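Local coordinates for protein putative TetR-family transcriptional regulator (Streptomyces coelicolor, PDB 2HXO) that probably binds DNA at regulatory regions of target genes and controls their transcription, as a TetR-family regulator with a helical DNA-binding part and a helical C-terminal domain, at residues V32-L37 with T58-L63; A66-V71 with P106-Q111; V94-W99 with E216-G221; M139-A144 with T227-L232; T186-W191 with Q208-D213. All coordinates share one frame; numbering follows the deposited sequence.

Interaction 1: residues V32-L37 with T58-L63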
# COMPACT_ATOMS: atom_id res chain seq x y z
N VAL A 32 11.78 -6.82 -19.12
CA VAL A 32 10.77 -7.85 -19.36
C VAL A 32 9.90 -8.21 -18.16
O VAL A 32 8.93 -8.96 -18.29
CB VAL A 32 11.42 -9.16 -19.91
CG1 VAL A 32 11.92 -8.93 -21.33
CG2 VAL A 32 12.56 -9.60 -19.02
N GLY A 33 10.24 -7.67 -16.99
CA GLY A 33 9.45 -7.94 -15.79
C GLY A 33 9.74 -9.26 -15.10
O GLY A 33 10.70 -9.96 -15.43
N GLU A 34 8.89 -9.61 -14.14
CA GLU A 34 9.07 -10.85 -13.39
C GLU A 34 8.97 -12.04 -14.33
O GLU A 34 9.91 -12.83 -14.44
CB GLU A 34 8.00 -10.97 -12.30
CG GLU A 34 8.36 -11.97 -11.23
CD GLU A 34 7.34 -12.03 -10.11
OE1 GLU A 34 6.93 -10.95 -9.63
OE2 GLU A 34 6.96 -13.15 -9.70
N ARG A 35 7.84 -12.17 -15.01
CA ARG A 35 7.62 -13.26 -15.95
C ARG A 35 8.77 -13.37 -16.95
O ARG A 35 9.10 -14.47 -17.40
CB ARG A 35 6.30 -13.06 -16.71
CG ARG A 35 5.06 -13.54 -15.97
CD ARG A 35 4.90 -15.05 -16.10
NE ARG A 35 3.65 -15.53 -15.50
CZ ARG A 35 3.13 -16.74 -15.70
NH1 ARG A 35 3.75 -17.62 -16.48
NH2 ARG A 35 1.99 -17.08 -15.11
N GLY A 36 9.37 -12.23 -17.28
CA GLY A 36 10.48 -12.23 -18.23
C GLY A 36 11.79 -12.67 -17.61
O GLY A 36 12.79 -12.83 -18.32
N LEU A 37 11.80 -12.86 -16.30
CA LEU A 37 13.00 -13.30 -15.61
C LEU A 37 13.04 -14.82 -15.63
O LEU A 37 12.41 -15.48 -14.79
CB LEU A 37 13.02 -12.80 -14.16
CG LEU A 37 14.28 -13.20 -13.38
CD1 LEU A 37 15.50 -12.54 -13.99
CD2 LEU A 37 14.14 -12.81 -11.91
N THR A 58 20.16 -20.25 -6.89
CA THR A 58 19.39 -21.28 -6.20
C THR A 58 18.02 -21.36 -6.89
O THR A 58 17.84 -22.15 -7.81
CB THR A 58 19.20 -20.97 -4.69
OG1 THR A 58 18.59 -19.68 -4.52
CG2 THR A 58 20.56 -20.98 -3.99
N GLY A 59 17.08 -20.54 -6.44
CA GLY A 59 15.75 -20.52 -7.03
C GLY A 59 15.37 -19.12 -7.48
O GLY A 59 16.07 -18.15 -7.20
N LYS A 60 14.24 -19.00 -8.18
CA LYS A 60 13.80 -17.70 -8.66
C LYS A 60 13.38 -16.81 -7.50
O LYS A 60 13.69 -15.62 -7.47
CB LYS A 60 12.63 -17.86 -9.64
CG LYS A 60 12.12 -16.54 -10.21
CD LYS A 60 10.84 -16.73 -11.03
CE LYS A 60 10.45 -15.43 -11.74
NZ LYS A 60 9.34 -15.64 -12.72
N ALA A 61 12.67 -17.40 -6.54
CA ALA A 61 12.20 -16.66 -5.37
C ALA A 61 13.35 -15.97 -4.66
O ALA A 61 13.24 -14.81 -4.26
CB ALA A 61 11.48 -17.62 -4.41
N GLU A 62 14.46 -16.68 -4.49
CA GLU A 62 15.65 -16.15 -3.83
C GLU A 62 16.33 -15.07 -4.67
O GLU A 62 16.91 -14.12 -4.14
CB GLU A 62 16.64 -17.28 -3.53
CG GLU A 62 16.22 -18.32 -2.48
CD GLU A 62 14.89 -19.01 -2.79
OE1 GLU A 62 14.66 -19.45 -3.94
OE2 GLU A 62 14.06 -19.13 -1.84
N LEU A 63 16.28 -15.22 -5.99
CA LEU A 63 16.90 -14.24 -6.88
C LEU A 63 16.10 -12.93 -6.85
O LEU A 63 16.67 -11.84 -6.85
CB LEU A 63 16.97 -14.79 -8.30
CG LEU A 63 17.71 -13.97 -9.35
CD1 LEU A 63 19.11 -13.65 -8.88
CD2 LEU A 63 17.73 -14.75 -10.66
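K60 and E34 cross at about a right angle, and the lysine does most of the bridging. The K60 chain is extended: CG is anti to the backbone N (chi1 -179°), and the three later torsions are also close to anti. This carries NZ from the first turn of helix 60-76 across to the turn that follows helix 18-31. There K60 NZ gives a weak hydrogen bond to the carbonyl oxygen E34 O, 3.3 Å away. The same E34 O accepts the backbone N of L37 at 2.7 Å, closing a type I beta turn from E34 to L37. K60 CE also lies 3.6 Å from L37 O. The E34 side chain runs past the end of the lysine, with E34 CG 4.1 Å from K60 CE. Its carboxylate does not form a salt bridge: E34 OE2 stays 4.6 Å from K60 NZ. The opposite charges probably still attract at that range. Beside the lysine the contact is apolar. L37 CD2 meets L63 CD2 at 4.3 Å, methyl to methyl. The CG of each of these leucines is anti to its backbone N, and each CA-CB bond points at the other segment. G33, at positive phi, is the first residue to leave helical angles after helix 18-31, and G59 takes the N-cap position of helix 60-76. Both segments flank the predicted helix-turn-helix, 38-57, at the surface. L37 packs on A25 and L28 of helix 18-31, L63 on I21 and A25, and both E34 and L37 touch L64 of helix 60-76.

Interaction 2: residues A66-V71 with P106-Q111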
# COMPACT_ATOMS: atom_id res chain seq x y z
N ALA A 66 17.07 -11.13 -3.73
CA ALA A 66 18.39 -10.53 -3.80
C ALA A 66 18.35 -9.27 -4.66
O ALA A 66 19.08 -8.31 -4.40
CB ALA A 66 19.39 -11.52 -4.37
N ALA A 67 17.50 -9.28 -5.68
CA ALA A 67 17.37 -8.13 -6.59
C ALA A 67 16.67 -6.99 -5.86
O ALA A 67 17.09 -5.83 -5.94
CB ALA A 67 16.56 -8.54 -7.82
N THR A 68 15.61 -7.32 -5.14
CA THR A 68 14.87 -6.34 -4.37
C THR A 68 15.79 -5.71 -3.32
O THR A 68 15.84 -4.48 -3.18
CB THR A 68 13.68 -7.02 -3.67
OG1 THR A 68 12.81 -7.55 -4.67
CG2 THR A 68 12.91 -6.02 -2.80
N ASP A 69 16.55 -6.55 -2.62
CA ASP A 69 17.47 -6.13 -1.58
C ASP A 69 18.57 -5.21 -2.12
O ASP A 69 18.88 -4.18 -1.51
CB ASP A 69 18.11 -7.36 -0.93
CG ASP A 69 19.01 -7.03 0.25
OD1 ASP A 69 18.51 -6.97 1.39
OD2 ASP A 69 20.22 -6.83 0.05
N ALA A 70 19.15 -5.57 -3.25
CA ALA A 70 20.22 -4.78 -3.84
C ALA A 70 19.73 -3.38 -4.22
O ALA A 70 20.40 -2.38 -3.95
CB ALA A 70 20.78 -5.49 -5.07
N VAL A 71 18.58 -3.31 -4.86
CA VAL A 71 18.00 -2.04 -5.27
C VAL A 71 17.65 -1.16 -4.07
O VAL A 71 17.92 0.03 -4.07
CB VAL A 71 16.74 -2.28 -6.14
CG1 VAL A 71 15.80 -1.08 -6.05
CG2 VAL A 71 17.17 -2.52 -7.59
N PRO A 106 9.47 -0.41 -11.35
CA PRO A 106 8.05 -0.72 -11.15
C PRO A 106 7.78 -2.05 -10.45
O PRO A 106 6.89 -2.16 -9.61
CB PRO A 106 7.49 -0.70 -12.57
CG PRO A 106 8.33 0.36 -13.23
CD PRO A 106 9.72 0.00 -12.75
N TRP A 107 8.56 -3.06 -10.82
CA TRP A 107 8.40 -4.39 -10.22
C TRP A 107 8.70 -4.40 -8.71
O TRP A 107 8.21 -5.27 -7.99
CB TRP A 107 9.34 -5.37 -10.93
CG TRP A 107 10.78 -4.92 -10.94
CD1 TRP A 107 11.40 -4.17 -11.91
CD2 TRP A 107 11.77 -5.17 -9.93
NE1 TRP A 107 12.71 -3.94 -11.57
CE2 TRP A 107 12.97 -4.54 -10.36
CE3 TRP A 107 11.76 -5.85 -8.71
CZ2 TRP A 107 14.15 -4.58 -9.60
CZ3 TRP A 107 12.94 -5.90 -7.96
CH2 TRP A 107 14.12 -5.26 -8.41
N LEU A 108 9.47 -3.43 -8.24
CA LEU A 108 9.85 -3.37 -6.82
C LEU A 108 8.69 -3.39 -5.83
O LEU A 108 8.75 -4.10 -4.82
CB LEU A 108 10.71 -2.14 -6.55
CG LEU A 108 11.43 -2.15 -5.19
CD1 LEU A 108 12.43 -3.30 -5.15
CD2 LEU A 108 12.17 -0.84 -4.98
N ALA A 109 7.65 -2.61 -6.10
CA ALA A 109 6.50 -2.55 -5.19
C ALA A 109 5.87 -3.91 -4.93
O ALA A 109 5.51 -4.22 -3.79
CB ALA A 109 5.45 -1.59 -5.75
N THR A 110 5.73 -4.71 -5.98
CA THR A 110 5.14 -6.03 -5.85
C THR A 110 6.03 -6.96 -5.04
O THR A 110 5.55 -7.75 -4.23
CB THR A 110 4.90 -6.67 -7.25
OG1 THR A 110 3.99 -5.84 -7.99
CG2 THR A 110 4.29 -8.07 -7.11
N GLN A 111 7.34 -6.87 -5.26
CA GLN A 111 8.28 -7.72 -4.55
C GLN A 111 8.32 -7.43 -3.06
O GLN A 111 8.52 -8.34 -2.25
CB GLN A 111 9.68 -7.60 -5.16
CG GLN A 111 9.80 -8.29 -6.50
CD GLN A 111 9.25 -9.70 -6.44
OE1 GLN A 111 9.63 -10.49 -5.58
NE2 GLN A 111 8.35 -10.03 -7.37
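D69 OD1 is the best-held polar atom, gripped by two groups, R127 NH1 in a salt bridge and T123 OG1 in a hydrogen bond, but D69 points away from segment 106-111. T68 OG1 is hydrogen-bonded to L64 O, one turn earlier in helix 60-76. The hydroxyl sits beside the backbone N, anti to the carbonyl carbon (chi1 -62°), so it turns back along its own helix. Across the interface it meets carbon: Q111 CB lies 3.2 Å from T68 OG1, and the edge of the W107 ring comes up to it in plane, with W107 CZ3 at 3.7 Å. The other branch of T68 is a methyl. T68 CG2 is anti to the backbone N and packs on L108 CD1 at 3.6 Å, the two side chains crossing obliquely. One turn on, V71 reaches tip to tip toward two residues. V71 CG1 meets L108 CD2 at 3.8 Å, and V71 CG2 comes obliquely to W107 CZ2 at 4.2 Å. The indole gets there through the crowded first torsion, with CG between the backbone N and the carbonyl carbon (chi1 54°). Its six-membered ring is thereby aimed at helix 60-76, where W107 CH2 lies 4.1 Å from A67 CB. W107 NE1 is hydrogen-bonded to D30 OD2. The short axes of helices 66-71 and 107-111 approach to 10.2 Å and cross at -114°. This buried contact joins the helix leading out of the DNA-binding region to the C-terminal domain. A67 and W107 also touch L29 of helix 18-31, while V71 and L108 pack on A101 of helix 87-104.

Interaction 3: residues V94-W99 with E216-G221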
# COMPACT_ATOMS: atom_id res chain seq x y z
N VAL A 94 14.95 7.69 4.17
CA VAL A 94 14.67 6.28 3.96
C VAL A 94 13.44 6.14 3.06
O VAL A 94 13.46 5.38 2.10
CB VAL A 94 14.39 5.53 5.26
CG1 VAL A 94 13.91 4.12 4.94
CG2 VAL A 94 15.66 5.48 6.09
N ALA A 95 12.38 6.88 3.37
CA ALA A 95 11.14 6.83 2.61
C ALA A 95 11.31 7.30 1.15
O ALA A 95 10.76 6.68 0.23
CB ALA A 95 10.06 7.67 3.32
N LEU A 96 12.05 8.38 0.94
CA LEU A 96 12.27 8.86 -0.43
C LEU A 96 13.11 7.86 -1.21
O LEU A 96 12.91 7.66 -2.40
CB LEU A 96 12.98 10.22 -0.43
CG LEU A 96 12.09 11.36 0.05
CD1 LEU A 96 12.89 12.66 0.06
CD2 LEU A 96 10.87 11.47 -0.87
N GLY A 97 14.07 7.24 -0.52
CA GLY A 97 14.89 6.23 -1.17
C GLY A 97 13.96 5.14 -1.68
O GLY A 97 14.08 4.71 -2.82
N LEU A 98 13.01 4.71 -0.85
CA LEU A 98 12.08 3.68 -1.27
C LEU A 98 11.15 4.19 -2.37
O LEU A 98 10.90 3.50 -3.35
CB LEU A 98 11.26 3.18 -0.07
CG LEU A 98 12.04 2.32 0.93
CD1 LEU A 98 11.15 1.95 2.10
CD2 LEU A 98 12.57 1.06 0.23
N TRP A 99 10.63 5.40 -2.20
CA TRP A 99 9.74 5.99 -3.19
C TRP A 99 10.41 6.10 -4.57
O TRP A 99 9.84 5.69 -5.58
CB TRP A 99 9.29 7.38 -2.73
CG TRP A 99 8.60 8.19 -3.81
CD1 TRP A 99 9.20 8.93 -4.80
CD2 TRP A 99 7.19 8.37 -3.97
NE1 TRP A 99 8.24 9.57 -5.56
CE2 TRP A 99 7.00 9.24 -5.07
CE3 TRP A 99 6.06 7.89 -3.30
CZ2 TRP A 99 5.74 9.64 -5.51
CZ3 TRP A 99 4.80 8.29 -3.73
CH2 TRP A 99 4.65 9.16 -4.82
N GLU A 216 5.59 15.29 -3.17
CA GLU A 216 5.39 16.18 -2.03
C GLU A 216 4.30 15.63 -1.12
O GLU A 216 4.37 15.75 0.10
CB GLU A 216 5.03 17.58 -2.50
CG GLU A 216 6.22 18.31 -3.14
CD GLU A 216 7.47 18.25 -2.27
OE1 GLU A 216 7.49 18.86 -1.18
OE2 GLU A 216 8.45 17.57 -2.69
N GLN A 217 3.28 15.03 -1.73
CA GLN A 217 2.20 14.44 -0.95
C GLN A 217 2.83 13.37 -0.06
O GLN A 217 2.60 13.32 1.15
CB GLN A 217 1.18 13.80 -1.89
CG GLN A 217 0.08 13.04 -1.15
CD GLN A 217 -0.67 13.94 -0.20
OE1 GLN A 217 -1.19 14.97 -0.62
NE2 GLN A 217 -0.73 13.56 1.08
N PHE A 218 3.64 12.52 -0.69
CA PHE A 218 4.34 11.45 -0.02
C PHE A 218 5.07 11.94 1.22
O PHE A 218 4.86 11.41 2.32
CB PHE A 218 5.33 10.80 -0.98
CG PHE A 218 6.05 9.61 -0.40
CD1 PHE A 218 5.34 8.48 -0.00
CD2 PHE A 218 7.44 9.63 -0.24
CE1 PHE A 218 5.99 7.38 0.55
CE2 PHE A 218 8.10 8.53 0.31
CZ PHE A 218 7.37 7.40 0.71
N LEU A 219 5.91 12.95 1.06
CA LEU A 219 6.68 13.53 2.16
C LEU A 219 5.82 14.18 3.24
O LEU A 219 6.18 14.17 4.41
CB LEU A 219 7.69 14.56 1.65
CG LEU A 219 8.90 14.01 0.90
CD1 LEU A 219 9.81 15.17 0.49
CD2 LEU A 219 9.65 13.02 1.79
N ALA A 220 4.69 14.76 2.83
CA ALA A 220 3.78 15.40 3.79
C ALA A 220 3.11 14.33 4.63
O ALA A 220 2.97 14.48 5.85
CB ALA A 220 2.73 16.23 3.05
N GLY A 221 2.71 13.23 3.99
CA GLY A 221 2.07 12.14 4.71
C GLY A 221 3.01 11.51 5.73
O GLY A 221 2.60 11.24 6.87
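The CG atoms of W99 and F218 are both anti to their backbone N (chi1 168° for W99), so each ring extends straight from its helix toward the other. The two helices belong to the all-helical C-terminal domain of the TetR fold. Their short axes run mostly antiparallel, at 146°, and approach to 10.7 Å. The rings slide past each other in opposite directions and form an offset stack. The centroids of the F218 ring and the six-membered ring of W99 are 4.6 Å apart, with planes tilted by 30°. W99 CE3 lies over one face of F218, toward its rim. In return F218 CB sits over a face of W99 as a CH-pi contact, 4.0 Å from the centroid of the six-membered ring. The far edge of the phenyl ring turns to helix 94-99. There F218 CE2 packs on A95 CB at 3.7 Å and on A95 O at 3.2 Å. That carbonyl is already used in its own helix, accepting W99 N. F218 packs further on A160 of helix 146-166, and A95 on I157. The side chain of Q217 reaches the second subunit: Q217 NE2 is hydrogen-bonded to T148 O of that copy. L96 and L219 close the contact beside the rings. Both place CG anti to the carbonyl carbon, and they cross at about a right angle, with L96 CD2 3.3 Å from L219 CD2.

Interaction 4: residues M139-A144 with T227-L232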
# COMPACT_ATOMS: atom_id res chain seq x y z
N MSE A 139 13.90 9.31 18.64
CA MSE A 139 12.80 10.24 18.86
C MSE A 139 12.22 10.14 20.28
O MSE A 139 11.28 10.85 20.63
CB MSE A 139 11.70 10.01 17.83
CG MSE A 139 12.03 10.57 16.48
SE MSE A 139 10.88 10.00 15.05
CE MSE A 139 9.29 10.94 15.55
N GLY A 140 12.78 9.26 21.10
CA GLY A 140 12.29 9.13 22.46
C GLY A 140 10.99 8.34 22.61
O GLY A 140 10.25 8.52 23.56
N VAL A 141 10.70 7.48 21.64
CA VAL A 141 9.49 6.67 21.69
C VAL A 141 9.65 5.54 22.72
O VAL A 141 10.61 4.77 22.66
CB VAL A 141 9.17 6.05 20.31
CG1 VAL A 141 8.01 5.05 20.44
CG2 VAL A 141 8.86 7.15 19.29
N PRO A 142 8.71 5.42 23.67
CA PRO A 142 8.82 4.34 24.66
C PRO A 142 9.00 3.01 23.95
O PRO A 142 8.45 2.79 22.86
CB PRO A 142 7.49 4.43 25.41
CG PRO A 142 7.20 5.90 25.38
CD PRO A 142 7.55 6.28 23.93
N GLU A 143 9.78 2.12 24.55
CA GLU A 143 10.04 0.81 23.96
C GLU A 143 8.78 0.02 23.59
O GLU A 143 8.79 -0.75 22.63
CB GLU A 143 10.93 -0.01 24.91
CG GLU A 143 10.98 -1.51 24.61
CD GLU A 143 12.20 -2.20 25.24
OE1 GLU A 143 12.59 -1.83 26.37
OE2 GLU A 143 12.76 -3.12 24.59
N ALA A 144 7.70 0.21 24.34
CA ALA A 144 6.46 -0.51 24.06
C ALA A 144 5.85 -0.13 22.71
O ALA A 144 5.00 -0.84 22.19
CB ALA A 144 5.44 -0.28 25.18
N THR A 227 4.83 13.16 13.05
CA THR A 227 4.32 14.07 14.08
C THR A 227 3.51 13.29 15.12
O THR A 227 3.58 13.57 16.32
CB THR A 227 3.43 15.15 13.46
OG1 THR A 227 4.22 15.95 12.57
CG2 THR A 227 2.81 16.04 14.53
N GLY A 228 2.75 12.30 14.64
CA GLY A 228 1.98 11.47 15.56
C GLY A 228 2.94 10.65 16.40
O GLY A 228 2.74 10.49 17.60
N ILE A 229 4.00 10.15 15.78
CA ILE A 229 4.97 9.33 16.48
C ILE A 229 5.70 10.15 17.53
O ILE A 229 5.94 9.67 18.64
CB ILE A 229 5.96 8.68 15.49
CG1 ILE A 229 5.24 7.61 14.67
CG2 ILE A 229 7.13 8.08 16.24
CD1 ILE A 229 6.03 6.99 13.54
N THR A 230 6.05 11.40 17.19
CA THR A 230 6.75 12.24 18.15
C THR A 230 5.93 12.49 19.42
O THR A 230 6.51 12.73 20.47
CB THR A 230 7.21 13.64 17.54
OG1 THR A 230 6.10 14.54 17.46
CG2 THR A 230 7.78 13.46 16.18
N ALA A 231 4.60 12.42 19.32
CA ALA A 231 3.74 12.62 20.49
C ALA A 231 3.74 11.40 21.43
O ALA A 231 3.15 11.43 22.50
CB ALA A 231 2.32 12.96 20.06
N LEU A 232 4.42 10.32 21.02
CA LEU A 232 4.52 9.11 21.85
C LEU A 232 5.55 9.32 22.97
O LEU A 232 5.58 8.58 23.95
CB LEU A 232 4.94 7.91 21.01
CG LEU A 232 3.92 7.30 20.05
CD1 LEU A 232 4.61 6.26 19.20
CD2 LEU A 232 2.74 6.67 20.86
O HOH W 1 9.95 12.84 20.05
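Helix 124-138 ends in a Schellman motif with G140 at positive phi (78°), and the chain then runs extended through V141 and P142 beside the C-terminal end of helix 214-230. Both segments lie in the TetR C-terminal domain. V141 is central. Its CG2 is anti to the carbonyl carbon and packs on I229 CG2 at 3.6 Å. Its CG1, anti to the backbone N, meets L232 CD1 at 3.8 Å. The valine thus fits obliquely against I229 and L232. M139, a selenomethionine, bends at chi3 (70°) and crosses I229 at about a right angle, bringing M139 CE to 3.6 Å from I229 CG2. T230 OG1 turns back to its own helix and donates to T227 O at 2.9 Å, from above the carbonyl plane. I229 also packs on L153 of helix 146-166, and I229 and L232 touch L224 of the second subunit, so the contact borders the dimer interface. G140 O is hydrogen-bonded to H233 ND1 just past the segment. A water joins the two backbones, donating to M139 O at 2.5 Å and, weakly, to T230 O at 3.5 Å.

Interaction 5: residues T186-W191 with Q208-D213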
# COMPACT_ATOMS: atom_id res chain seq x y z
N THR A 186 -7.69 14.96 -15.61
CA THR A 186 -8.94 14.26 -15.92
C THR A 186 -9.76 14.06 -14.65
O THR A 186 -10.98 14.23 -14.65
CB THR A 186 -8.67 12.89 -16.54
OG1 THR A 186 -7.72 13.02 -17.60
CG2 THR A 186 -9.96 12.29 -17.09
N VAL A 187 -9.07 13.69 -13.57
CA VAL A 187 -9.71 13.47 -12.27
C VAL A 187 -10.29 14.78 -11.75
O VAL A 187 -11.45 14.83 -11.32
CB VAL A 187 -8.69 12.95 -11.22
CG1 VAL A 187 -9.34 12.89 -9.85
CG2 VAL A 187 -8.16 11.58 -11.62
N SER A 188 -9.48 15.83 -11.80
CA SER A 188 -9.89 17.14 -11.32
C SER A 188 -11.21 17.60 -11.95
O SER A 188 -12.13 18.00 -11.25
CB SER A 188 -8.80 18.16 -11.60
OG SER A 188 -9.15 19.43 -11.07
N THR A 189 -11.29 17.54 -13.28
CA THR A 189 -12.52 17.97 -13.94
C THR A 189 -13.66 17.00 -13.67
O THR A 189 -14.78 17.41 -13.38
CB THR A 189 -12.32 18.16 -15.46
OG1 THR A 189 -11.54 17.08 -16.00
CG2 THR A 189 -11.60 19.47 -15.74
N ALA A 190 -13.37 15.70 -13.74
CA ALA A 190 -14.39 14.69 -13.48
C ALA A 190 -15.04 14.91 -12.11
O ALA A 190 -16.26 14.82 -11.98
CB ALA A 190 -13.78 13.29 -13.54
N TRP A 191 -14.22 15.20 -11.10
CA TRP A 191 -14.72 15.43 -9.74
C TRP A 191 -15.52 16.72 -9.68
O TRP A 191 -16.52 16.80 -8.96
CB TRP A 191 -13.55 15.49 -8.74
CG TRP A 191 -13.03 14.13 -8.38
CD1 TRP A 191 -13.30 12.95 -9.01
CD2 TRP A 191 -12.14 13.81 -7.29
NE1 TRP A 191 -12.64 11.92 -8.40
CE2 TRP A 191 -11.93 12.41 -7.34
CE3 TRP A 191 -11.52 14.56 -6.29
CZ2 TRP A 191 -11.10 11.74 -6.41
CZ3 TRP A 191 -10.70 13.89 -5.36
CH2 TRP A 191 -10.50 12.50 -5.44
N GLN A 208 -7.71 21.30 -6.57
CA GLN A 208 -6.40 21.00 -6.03
C GLN A 208 -5.83 19.69 -6.56
O GLN A 208 -4.64 19.42 -6.40
CB GLN A 208 -6.46 20.95 -4.50
CG GLN A 208 -6.71 22.29 -3.86
CD GLN A 208 -6.90 22.20 -2.35
OE1 GLN A 208 -6.03 21.70 -1.63
NE2 GLN A 208 -8.03 22.69 -1.88
N VAL A 209 -6.66 18.87 -7.19
CA VAL A 209 -6.20 17.60 -7.74
C VAL A 209 -5.20 17.88 -8.86
O VAL A 209 -4.15 17.23 -8.95
CB VAL A 209 -7.35 16.77 -8.34
CG1 VAL A 209 -6.80 15.49 -8.96
CG2 VAL A 209 -8.38 16.43 -7.27
N ARG A 210 -5.54 18.86 -9.70
CA ARG A 210 -4.71 19.26 -10.83
C ARG A 210 -3.43 19.92 -10.34
O ARG A 210 -3.48 20.88 -9.57
CB ARG A 210 -5.50 20.25 -11.71
CG ARG A 210 -5.00 20.40 -13.14
CD ARG A 210 -6.02 21.19 -13.97
NE ARG A 210 -7.37 20.68 -13.77
CZ ARG A 210 -8.48 21.28 -14.20
NH1 ARG A 210 -8.40 22.43 -14.87
NH2 ARG A 210 -9.67 20.74 -13.96
N GLY A 211 -2.29 19.41 -10.78
CA GLY A 211 -1.02 19.98 -10.36
C GLY A 211 -0.58 19.48 -8.99
O GLY A 211 0.37 19.98 -8.40
N HIS A 212 -1.30 18.48 -8.49
CA HIS A 212 -0.98 17.89 -7.20
C HIS A 212 0.27 17.04 -7.38
O HIS A 212 0.26 16.09 -8.17
CB HIS A 212 -2.15 17.03 -6.72
CG HIS A 212 -1.78 16.01 -5.69
ND1 HIS A 212 -1.68 14.66 -5.98
CD2 HIS A 212 -1.45 16.14 -4.38
CE1 HIS A 212 -1.31 14.01 -4.89
NE2 HIS A 212 -1.17 14.88 -3.91
N ASP A 213 1.34 17.38 -6.68
CA ASP A 213 2.58 16.63 -6.78
C ASP A 213 2.56 15.42 -5.85
O ASP A 213 2.39 15.56 -4.63
CB ASP A 213 3.79 17.52 -6.45
CG ASP A 213 5.12 16.77 -6.54
OD1 ASP A 213 5.17 15.71 -7.20
OD2 ASP A 213 6.12 17.25 -5.95
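The last turns of helix 182-191 lie against an irregular segment that makes a type II beta turn from V209 to H212, with the CA atoms of S188 and V209 5.2 Å apart. G211 holds the positive-phi position of that turn, and H212 N closes it on V209 O. V209 points at the helix and fits among three residues. The V209 and V187 side chains cross at about a right angle, with V209 CG1 3.7 Å from V187 CG1. V209 CB rests on S188 CB, and V209 CG2 comes obliquely to W191 CE3 at 3.8 Å. V187 CG1 in turn lies over one face of the W191 ring. R210 begins with CG anti to the backbone N and bends at chi3 (-48°), which brings its guanidinium alongside S188 and T189, with S188 CB at its edge. R210 NH2 gives S188 OG a weak, bent hydrogen bond of 3.2 Å (129° at the hydrogen). Stronger partners lie nearby: R210 NE forms a salt bridge with D185, and S188 OG is hydrogen-bonded to A206 O. The contact fastens helix 182-191 to the loop between helices 200-205 and 214-230. W191 meets F129, and H212 meets F147 edge-to-face, both phenylalanines in the second subunit.

In the fold
Interactions 1 and 2 share helix 60-76 and touch: E34 OE1 lies 2.8 Å from Q111 NE2, a close polar pair. Their centres are 11 Å apart, so the loop just before the predicted helix-turn-helix sits close to helix 107-118. Interaction 3 lies within the C-terminal domain, its centre about 17 Å from that of interaction 2. Helix 214-230 carries one segment each of interactions 3 and 4, whose centres are about 20 Å apart. Interaction 5 meets interaction 3 through a probable hydrogen bond, Q217 OE1 to H212 NE2 at 3.3 Å. Interactions 3, 4 and 5 all border the second subunit. Interactions 1 and 4 are farthest apart, about 39 Å between centres.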